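Local coordinates for protein serpin-12 (Manduca sexta, PDB 6CJ7) that controls the prophenoloxidase activation system in larval hemolymph, probably by inhibiting serine proteases through the serpin mechanism, at residues E231-V236 and S259-P264; F210-H215 and K221-P226. All blocks are in the same frame, centred on the assembly; numbering follows the deposited sequence.

Contact 1: E231-V236 and S259-P264; sequences EYSLIV and SFLDLP
A small, purely van der Waals packing against a sheet joins S233 and I235 of strand 232-239 to F260 and L261 of the segment that follows on from helix 254-260. No hydrogen bond crosses it, and the summed buried surface is only 149 Å². I235 does most of the work with two separate methyls. Its CG2, set anti to the backbone N (CG1 lies anti to the carbonyl carbon, chi1 -59°), meets the rim of the F260 ring, 4.0 Å from CD2 and near the ring plane. Its other branch ends in CD1, 4.0 Å from CD2 of L261, with the two side chains lying roughly at right angles. Both methyls of L261 reach the strand: while CD2 meets I235, CD1 of L261 lies 3.9 Å from OG of S233, a touch of methyl against hydroxyl that leaves the polar work of that buried oxygen to N366, its hydrogen-bond partner. The strand belongs to the serpin B sheet, between strands 220-226 and 359-365, and the 259-264 segment covers the face that carries S233 and I235. F260 to L263 form a type I turn, with L263 N 3.2 Å from O of F260; one residue earlier and overlapping it, D262 N bonds to O of S259. Neighbours widen the patch: W364 packs on both I235 and L261, V224 also touches L261, and H215 stands edge-to-face with the ring of F260.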
loop_
_atom_site.group_PDB
_atom_site.type_symbol
_atom_site.label_atom_id
_atom_site.label_comp_id
_atom_site.label_asym_id
_atom_site.label_seq_id
_atom_site.Cartn_x
_atom_site.Cartn_y
_atom_site.Cartn_z
ATOM N N GLU A 231 10.818 -13.261 4.270
ATOM C CA GLU A 231 9.723 -12.590 4.969
ATOM C C GLU A 231 8.769 -11.940 3.985
ATOM O O GLU A 231 7.547 -11.935 4.195
ATOM C CB GLU A 231 10.285 -11.537 5.923
ATOM C CG GLU A 231 11.014 -12.157 7.099
ATOM C CD GLU A 231 11.780 -11.149 7.919
ATOM O OE1 GLU A 231 11.910 -9.982 7.456
ATOM O OE2 GLU A 231 12.264 -11.537 9.008
ATOM N N TYR A 232 9.318 -11.391 2.908
ATOM C CA TYR A 232 8.569 -10.693 1.878
ATOM C C TYR A 232 9.061 -11.161 0.518
ATOM O O TYR A 232 10.175 -11.669 0.382
ATOM C CB TYR A 232 8.735 -9.157 1.958
ATOM C CG TYR A 232 8.475 -8.598 3.339
ATOM C CD1 TYR A 232 7.189 -8.247 3.734
ATOM C CD2 TYR A 232 9.518 -8.417 4.239
ATOM C CE1 TYR A 232 6.954 -7.750 5.008
ATOM C CE2 TYR A 232 9.294 -7.934 5.509
ATOM C CZ TYR A 232 8.010 -7.582 5.883
ATOM O OH TYR A 232 7.787 -7.088 7.150
ATOM N N SER A 233 8.242 -10.918 -0.503
ATOM C CA SER A 233 8.648 -11.117 -1.889
ATOM C C SER A 233 8.265 -9.894 -2.695
ATOM O O SER A 233 7.232 -9.278 -2.446
ATOM C CB SER A 233 7.952 -12.326 -2.531
ATOM O OG SER A 233 8.178 -13.515 -1.794
ATOM N N LEU A 234 9.090 -9.561 -3.685
ATOM C CA LEU A 234 8.667 -8.660 -4.748
ATOM C C LEU A 234 8.227 -9.527 -5.919
ATOM O O LEU A 234 9.032 -10.280 -6.485
ATOM C CB LEU A 234 9.760 -7.677 -5.172
ATOM C CG LEU A 234 9.206 -6.504 -6.001
ATOM C CD1 LEU A 234 8.424 -5.531 -5.113
ATOM C CD2 LEU A 234 10.347 -5.808 -6.745
ATOM N N ILE A 235 6.943 -9.450 -6.248
ATOM C CA ILE A 235 6.372 -10.200 -7.353
ATOM C C ILE A 235 6.270 -9.230 -8.516
ATOM O O ILE A 235 5.598 -8.197 -8.419
ATOM C CB ILE A 235 5.012 -10.799 -6.972
ATOM C CG1 ILE A 235 5.187 -11.729 -5.766
ATOM C CG2 ILE A 235 4.408 -11.558 -8.163
ATOM C CD1 ILE A 235 3.880 -12.197 -5.153
ATOM N N VAL A 236 6.990 -9.516 -9.593
ATOM C CA VAL A 236 7.068 -8.621 -10.742
ATOM C C VAL A 236 6.369 -9.296 -11.908
ATOM O O VAL A 236 6.648 -10.462 -12.223
ATOM C CB VAL A 236 8.524 -8.271 -11.089
ATOM C CG1 VAL A 236 8.568 -7.280 -12.253
ATOM C CG2 VAL A 236 9.239 -7.721 -9.864
ATOM N N SER A 259 -0.918 -17.761 -5.974
ATOM C CA SER A 259 -0.453 -18.985 -6.621
ATOM C C SER A 259 0.958 -18.856 -7.181
ATOM O O SER A 259 1.635 -19.876 -7.356
ATOM C CB SER A 259 -1.402 -19.390 -7.752
ATOM O OG SER A 259 -1.105 -18.684 -8.950
ATOM N N PHE A 260 1.415 -17.633 -7.477
ATOM C CA PHE A 260 2.756 -17.460 -8.025
ATOM C C PHE A 260 3.828 -17.906 -7.037
ATOM O O PHE A 260 4.932 -18.277 -7.449
ATOM C CB PHE A 260 2.976 -15.999 -8.426
ATOM C CG PHE A 260 2.085 -15.529 -9.547
ATOM C CD1 PHE A 260 1.517 -16.427 -10.437
ATOM C CD2 PHE A 260 1.820 -14.181 -9.708
ATOM C CE1 PHE A 260 0.695 -15.980 -11.470
ATOM C CE2 PHE A 260 0.994 -13.726 -10.728
ATOM C CZ PHE A 260 0.440 -14.626 -11.611
ATOM N N LEU A 261 3.527 -17.880 -5.736
ATOM C CA LEU A 261 4.473 -18.365 -4.738
ATOM C C LEU A 261 4.656 -19.877 -4.796
ATOM O O LEU A 261 5.578 -20.401 -4.158
ATOM C CB LEU A 261 4.024 -17.941 -3.334
ATOM C CG LEU A 261 4.123 -16.463 -2.926
ATOM C CD1 LEU A 261 5.421 -15.836 -3.403
ATOM C CD2 LEU A 261 2.929 -15.645 -3.423
ATOM N N ASP A 262 3.818 -20.589 -5.549
ATOM C CA ASP A 262 3.954 -22.027 -5.731
ATOM C C ASP A 262 4.628 -22.395 -7.045
ATOM O O ASP A 262 4.756 -23.585 -7.349
ATOM C CB ASP A 262 2.580 -22.700 -5.652
ATOM C CG ASP A 262 1.918 -22.508 -4.310
ATOM O OD1 ASP A 262 2.644 -22.493 -3.293
ATOM O OD2 ASP A 262 0.677 -22.367 -4.271
ATOM N N LEU A 263 5.054 -21.407 -7.828
ATOM C CA LEU A 263 5.719 -21.696 -9.087
ATOM C C LEU A 263 7.051 -22.395 -8.828
ATOM O O LEU A 263 7.754 -22.061 -7.867
ATOM C CB LEU A 263 5.954 -20.411 -9.877
ATOM C CG LEU A 263 4.732 -19.753 -10.515
ATOM C CD1 LEU A 263 5.081 -18.351 -10.981
ATOM C CD2 LEU A 263 4.236 -20.610 -11.674
ATOM N N PRO A 264 7.428 -23.364 -9.664
ATOM C CA PRO A 264 8.705 -24.036 -9.461
ATOM C C PRO A 264 9.852 -23.110 -9.817
ATOM O O PRO A 264 9.688 -22.171 -10.615
ATOM C CB PRO A 264 8.629 -25.231 -10.428
ATOM C CG PRO A 264 7.791 -24.720 -11.542
ATOM C CD PRO A 264 6.758 -23.815 -10.898
#

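Contact 2: F210-H215 and K221-P226; sequences FKAGTH and KVVVLP
Strands 212-215 and 221-226 run antiparallel, their axes 4.7 Å apart at the closest and their directions 150° apart. G213 and V222 form a hydrogen-bonded pair, V222 N reaching G213 O at 2.9 Å and G213 N reaching V222 O at 3.0 Å; K211 O accepts a third bond, from V224 N. Beyond this the chain turns a corner at K211, and F210 lies over the end of the partner strand. L225 sets CD2 over one face of the F210 ring, a CH-pi contact 3.6 Å from the ring centroid, while CD of P226 stands at the ring edge. V223 CG2 packs against F210 CB at 3.5 Å; placed anti to the backbone N, this methyl also meets CB of A212. K211 points to the opposite face of the sheet from A212 and V223, the face of V224, its chain bent at chi3 (-77°) and chi4 (-49°), which carries CE to 3.9 Å from V224 CG1. The bend brings NZ to a water that also accepts from K211 N and donates to V224 O, so one water ties the lysine's ammonium and backbone to the opposite strand. The pairing is that of a beta hairpin, strands 198-215 and 220-226, in the B-sheet region of the serpin fold.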
loop_
_atom_site.group_PDB
_atom_site.type_symbol
_atom_site.label_atom_id
_atom_site.label_comp_id
_atom_site.label_asym_id
_atom_site.label_seq_id
_atom_site.Cartn_x
_atom_site.Cartn_y
_atom_site.Cartn_z
ATOM N N PHE A 210 14.792 -18.520 -9.729
ATOM C CA PHE A 210 13.687 -17.875 -9.036
ATOM C C PHE A 210 12.416 -18.646 -9.334
ATOM O O PHE A 210 12.261 -19.217 -10.417
ATOM C CB PHE A 210 13.439 -16.432 -9.502
ATOM C CG PHE A 210 14.562 -15.479 -9.255
ATOM C CD1 PHE A 210 14.796 -14.959 -7.996
ATOM C CD2 PHE A 210 15.336 -15.028 -10.310
ATOM C CE1 PHE A 210 15.823 -14.050 -7.791
ATOM C CE2 PHE A 210 16.353 -14.125 -10.102
ATOM C CZ PHE A 210 16.596 -13.640 -8.852
ATOM N N LYS A 211 11.489 -18.633 -8.386
ATOM C CA LYS A 211 10.125 -19.003 -8.721
ATOM C C LYS A 211 9.633 -18.073 -9.830
ATOM O O LYS A 211 9.648 -16.846 -9.681
ATOM C CB LYS A 211 9.233 -18.923 -7.480
ATOM C CG LYS A 211 9.765 -19.773 -6.293
ATOM C CD LYS A 211 8.775 -19.798 -5.132
ATOM C CE LYS A 211 8.785 -18.503 -4.323
ATOM N NZ LYS A 211 10.110 -17.973 -3.878
ATOM N N ALA A 212 9.236 -18.655 -10.956
ATOM C CA ALA A 212 8.942 -17.853 -12.135
ATOM C C ALA A 212 8.126 -18.682 -13.109
ATOM O O ALA A 212 8.092 -19.912 -13.034
ATOM C CB ALA A 212 10.222 -17.348 -12.813
ATOM N N GLY A 213 7.470 -17.988 -14.029
ATOM C CA GLY A 213 6.699 -18.670 -15.046
ATOM C C GLY A 213 6.000 -17.667 -15.933
ATOM O O GLY A 213 6.299 -16.473 -15.911
ATOM N N THR A 214 5.076 -18.181 -16.735
ATOM C CA THR A 214 4.221 -17.365 -17.587
ATOM C C THR A 214 2.780 -17.645 -17.200
ATOM O O THR A 214 2.333 -18.795 -17.268
ATOM C CB THR A 214 4.444 -17.672 -19.069
ATOM O OG1 THR A 214 5.827 -17.486 -19.398
ATOM C CG2 THR A 214 3.595 -16.751 -19.930
ATOM N N HIS A 215 2.060 -16.604 -16.794
ATOM C CA HIS A 215 0.644 -16.728 -16.459
ATOM C C HIS A 215 -0.162 -16.433 -17.717
ATOM O O HIS A 215 -0.391 -15.271 -18.063
ATOM C CB HIS A 215 0.275 -15.786 -15.320
ATOM C CG HIS A 215 -1.037 -16.108 -14.675
ATOM N ND1 HIS A 215 -1.333 -17.362 -14.182
ATOM C CD2 HIS A 215 -2.132 -15.345 -14.446
ATOM C CE1 HIS A 215 -2.551 -17.356 -13.673
ATOM N NE2 HIS A 215 -3.060 -16.145 -13.824
ATOM N N LYS A 221 4.658 -12.523 -18.031
ATOM C CA LYS A 221 5.706 -13.244 -17.328
ATOM C C LYS A 221 5.710 -12.820 -15.866
ATOM O O LYS A 221 5.383 -11.681 -15.533
ATOM C CB LYS A 221 7.079 -12.964 -17.939
ATOM C CG LYS A 221 7.298 -13.511 -19.321
ATOM C CD LYS A 221 8.635 -13.006 -19.842
ATOM C CE LYS A 221 8.929 -13.531 -21.237
ATOM N NZ LYS A 221 10.315 -13.189 -21.658
ATOM N N VAL A 222 6.101 -13.749 -14.991
ATOM C CA VAL A 222 6.107 -13.541 -13.548
ATOM C C VAL A 222 7.452 -13.998 -12.995
ATOM O O VAL A 222 7.919 -15.086 -13.336
ATOM C CB VAL A 222 4.971 -14.325 -12.861
ATOM C CG1 VAL A 222 5.034 -14.157 -11.338
ATOM C CG2 VAL A 222 3.613 -13.892 -13.404
ATOM N N VAL A 223 8.061 -13.187 -12.126
ATOM C CA VAL A 223 9.187 -13.641 -11.308
ATOM C C VAL A 223 8.937 -13.225 -9.860
ATOM O O VAL A 223 8.373 -12.158 -9.597
ATOM C CB VAL A 223 10.544 -13.109 -11.840
ATOM C CG1 VAL A 223 10.713 -11.620 -11.606
ATOM C CG2 VAL A 223 11.704 -13.895 -11.223
ATOM N N VAL A 224 9.317 -14.096 -8.923
ATOM C CA VAL A 224 9.166 -13.866 -7.487
ATOM C C VAL A 224 10.557 -13.669 -6.900
ATOM O O VAL A 224 11.384 -14.594 -6.927
ATOM C CB VAL A 224 8.458 -15.041 -6.797
ATOM C CG1 VAL A 224 8.359 -14.792 -5.297
ATOM C CG2 VAL A 224 7.081 -15.290 -7.413
ATOM N N LEU A 225 10.819 -12.475 -6.372
ATOM C CA LEU A 225 12.143 -12.143 -5.848
ATOM C C LEU A 225 12.097 -12.091 -4.325
ATOM O O LEU A 225 11.460 -11.184 -3.767
ATOM C CB LEU A 225 12.609 -10.805 -6.419
ATOM C CG LEU A 225 12.464 -10.684 -7.938
ATOM C CD1 LEU A 225 12.746 -9.265 -8.420
ATOM C CD2 LEU A 225 13.382 -11.701 -8.616
ATOM N N PRO A 226 12.729 -13.017 -3.605
ATOM C CA PRO A 226 12.576 -13.041 -2.142
ATOM C C PRO A 226 13.471 -12.037 -1.428
ATOM O O PRO A 226 14.609 -11.767 -1.829
ATOM C CB PRO A 226 12.970 -14.478 -1.764
ATOM C CG PRO A 226 13.114 -15.221 -3.061
ATOM C CD PRO A 226 13.443 -14.204 -4.103
HETATM O O HOH W 1 11.824 -17.113 -6.058
#

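How the contacts relate
Contacts 1 and 2 share one side of the molecule, their centres about 7 Å apart, and follow each other in series along the chain. Strand 220-226 of contact 2 and strand 232-239 of contact 1 are adjacent in the sheet: L234 O lies 2.8 Å from L225 N and V236 N lies 3.0 Å from V223 O, both probable hydrogen bonds. The turn of contact 1 also reaches the hairpin, with L261 O 3.4 Å from K211 CD and L263 O 3.4 Å from K211 CG. F260 packs on V222 and L261 on V224, on the same hairpin face as K211, whereas F210, A212 and V223 face strand 265-282 or 351-354.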